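Long-range contact in N-acetylneuraminate lyase (Peptoclostridium difficile, PDB 4WOZ), which belongs to the dihydrodipicolinate synthetase family of lyases and aldolases and folds as a closed barrel of eight parallel strands: residues Ile18-Leu23 with Ser218-Asn223. Residues are numbered along the deposited sequence; the frame is centred on the assembly and turned at random.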
loop_
_atom_site.group_PDB
_atom_site.type_symbol
_atom_site.label_atom_id
_atom_site.label_comp_id
_atom_site.label_asym_id
_atom_site.label_seq_id
_atom_site.Cartn_x
_atom_site.Cartn_y
_atom_site.Cartn_z
ATOM N N ILE A 18 -17.825 1.061 27.628
ATOM C CA ILE A 18 -16.494 0.507 27.413
ATOM C C ILE A 18 -16.574 -1.012 27.389
ATOM O O ILE A 18 -17.021 -1.627 28.356
ATOM C CB ILE A 18 -15.536 0.920 28.550
ATOM C CG1 ILE A 18 -15.527 2.441 28.698
ATOM C CG2 ILE A 18 -14.133 0.392 28.273
ATOM C CD1 ILE A 18 -15.083 3.181 27.457
ATOM N N TYR A 19 -16.143 -1.618 26.287
ATOM C CA TYR A 19 -16.177 -3.071 26.161
ATOM C C TYR A 19 -14.787 -3.664 25.987
ATOM O O TYR A 19 -13.986 -3.149 25.214
ATOM C CB TYR A 19 -17.000 -3.504 24.943
ATOM C CG TYR A 19 -18.469 -3.184 24.999
ATOM C CD1 TYR A 19 -18.930 -1.884 24.800
ATOM C CD2 TYR A 19 -19.408 -4.194 25.214
ATOM C CE1 TYR A 19 -20.291 -1.594 24.808
ATOM C CE2 TYR A 19 -20.773 -3.917 25.225
ATOM C CZ TYR A 19 -21.205 -2.617 25.020
ATOM O OH TYR A 19 -22.551 -2.345 25.028
ATOM N N SER A 20 -14.512 -4.758 26.692
ATOM C CA SER A 20 -13.231 -5.436 26.543
ATOM C C SER A 20 -13.397 -6.495 25.461
ATOM O O SER A 20 -14.365 -7.262 25.484
ATOM C CB SER A 20 -12.810 -6.138 27.842
ATOM O OG SER A 20 -12.226 -5.242 28.770
ATOM N N ALA A 21 -12.478 -6.523 24.500
ATOM C CA ALA A 21 -12.522 -7.553 23.470
ATOM C C ALA A 21 -11.958 -8.756 24.228
ATOM O O ALA A 21 -10.757 -8.863 24.440
ATOM C CB ALA A 21 -11.620 -7.177 22.288
ATOM N N LEU A 22 -12.846 -9.640 24.659
ATOM C CA LEU A 22 -12.471 -10.802 25.449
ATOM C C LEU A 22 -11.421 -11.743 24.867
ATOM O O LEU A 22 -11.536 -12.206 23.732
ATOM C CB LEU A 22 -13.726 -11.611 25.790
ATOM C CG LEU A 22 -13.558 -12.766 26.781
ATOM C CD1 LEU A 22 -13.200 -12.212 28.157
ATOM C CD2 LEU A 22 -14.847 -13.573 26.856
ATOM N N LEU A 23 -10.393 -12.021 25.664
ATOM C CA LEU A 23 -9.352 -12.954 25.259
ATOM C C LEU A 23 -9.785 -14.309 25.778
ATOM O O LEU A 23 -10.577 -14.402 26.713
ATOM C CB LEU A 23 -7.991 -12.598 25.866
ATOM C CG LEU A 23 -7.168 -11.526 25.155
ATOM C CD1 LEU A 23 -7.617 -10.159 25.623
ATOM C CD2 LEU A 23 -5.697 -11.718 25.458
ATOM N N SER A 218 -8.830 -4.454 23.011
ATOM C CA SER A 218 -8.156 -5.650 23.484
ATOM C C SER A 218 -7.342 -5.393 24.754
ATOM O O SER A 218 -7.214 -6.277 25.594
ATOM C CB SER A 218 -7.223 -6.176 22.396
ATOM O OG SER A 218 -6.157 -5.265 22.185
ATOM N N THR A 219 -6.796 -4.188 24.894
ATOM C CA THR A 219 -5.977 -3.871 26.059
ATOM C C THR A 219 -6.788 -3.597 27.311
ATOM O O THR A 219 -6.229 -3.527 28.405
ATOM C CB THR A 219 -5.051 -2.664 25.804
ATOM O OG1 THR A 219 -5.827 -1.466 25.682
ATOM C CG2 THR A 219 -4.238 -2.886 24.537
ATOM N N PHE A 220 -8.102 -3.457 27.151
ATOM C CA PHE A 220 -8.985 -3.206 28.286
ATOM C C PHE A 220 -9.033 -4.416 29.223
ATOM O O PHE A 220 -9.411 -4.294 30.386
ATOM C CB PHE A 220 -10.397 -2.855 27.793
ATOM C CG PHE A 220 -10.459 -1.595 26.962
ATOM C CD1 PHE A 220 -9.321 -0.829 26.733
ATOM C CD2 PHE A 220 -11.658 -1.191 26.386
ATOM C CE1 PHE A 220 -9.375 0.322 25.938
ATOM C CE2 PHE A 220 -11.724 -0.045 25.591
ATOM C CZ PHE A 220 -10.581 0.712 25.366
ATOM N N ASN A 221 -8.656 -5.586 28.714
ATOM C CA ASN A 221 -8.633 -6.791 29.538
ATOM C C ASN A 221 -7.680 -6.610 30.723
ATOM O O ASN A 221 -7.877 -7.217 31.778
ATOM C CB ASN A 221 -8.181 -7.998 28.715
ATOM C CG ASN A 221 -9.264 -8.517 27.798
ATOM O OD1 ASN A 221 -10.107 -9.316 28.205
ATOM N ND2 ASN A 221 -9.255 -8.057 26.553
ATOM N N VAL A 222 -6.651 -5.784 30.547
ATOM C CA VAL A 222 -5.681 -5.542 31.614
ATOM C C VAL A 222 -5.541 -4.071 31.980
ATOM O O VAL A 222 -4.910 -3.739 32.991
ATOM C CB VAL A 222 -4.261 -6.042 31.235
ATOM C CG1 VAL A 222 -4.239 -7.556 31.143
ATOM C CG2 VAL A 222 -3.824 -5.412 29.906
ATOM N N ASN A 223 -6.127 -3.194 31.169
ATOM C CA ASN A 223 -6.008 -1.760 31.407
ATOM C C ASN A 223 -7.366 -1.057 31.463
ATOM O O ASN A 223 -7.452 0.143 31.219
ATOM C CB ASN A 223 -5.135 -1.145 30.301
ATOM C CG ASN A 223 -4.557 0.206 30.683
ATOM O OD1 ASN A 223 -4.071 0.388 31.798
ATOM N ND2 ASN A 223 -4.586 1.155 29.745
#
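The ring of Phe220 and the side-chain amide of Asn221 are the two flat groups set against the residues of 18-23. Two groups come to the ring obliquely: Ile18 CG2 on the CD2–CE2 side, 3.5 Å from Phe220 CD2, and Tyr19 O, which lies 3.3 Å from that same Phe220 CD2. The Ile18 and Phe220 side chains cross at about a right angle. With its CG beside the backbone N and anti to the carbonyl carbon (chi1 -62°), Phe220 turns its ring toward Ile18 and Tyr19 and presents CB to Ser20 OG, at 3.2 Å.

The amide is approached on both faces. Ser20 CB stands over Asn221 OD1 at 4.2 Å, and Leu23 CD1 lies over the opposite face, modelled so near the amide nitrogen that the details there are doubtful. With the same caution about its placement, Asn221 ND2 spends its two N-H groups on backbone carbonyls: one reaches Ala21 O across the contact (2.7 Å, 162°), the other Ser218 O in its own segment (2.9 Å, 175°). This illustrates how one buried carboxamide can tie two carbonyls together, and with them segment 18-23 to the turn leading into helix 220-235. Its rotation is probably set by these bonds and by Asn44, whose ND2 donates to Asn221 OD1. Asn44 OD1 also pairs with Ser20 OG, so Asn44 bridges the two segments from helix 34-48. Ala21 CB completes the join, 4.0 Å from Ser218 N.

The contact lies where the TIM barrel closes: strand 17-21 meets the last strand, 214-217, through backbone bonds of Tyr19 to Ala215 and Gly217, and helix 220-235 follows. Helix 34-48 receives Leu22, and Leu23 rests on helix 261-271.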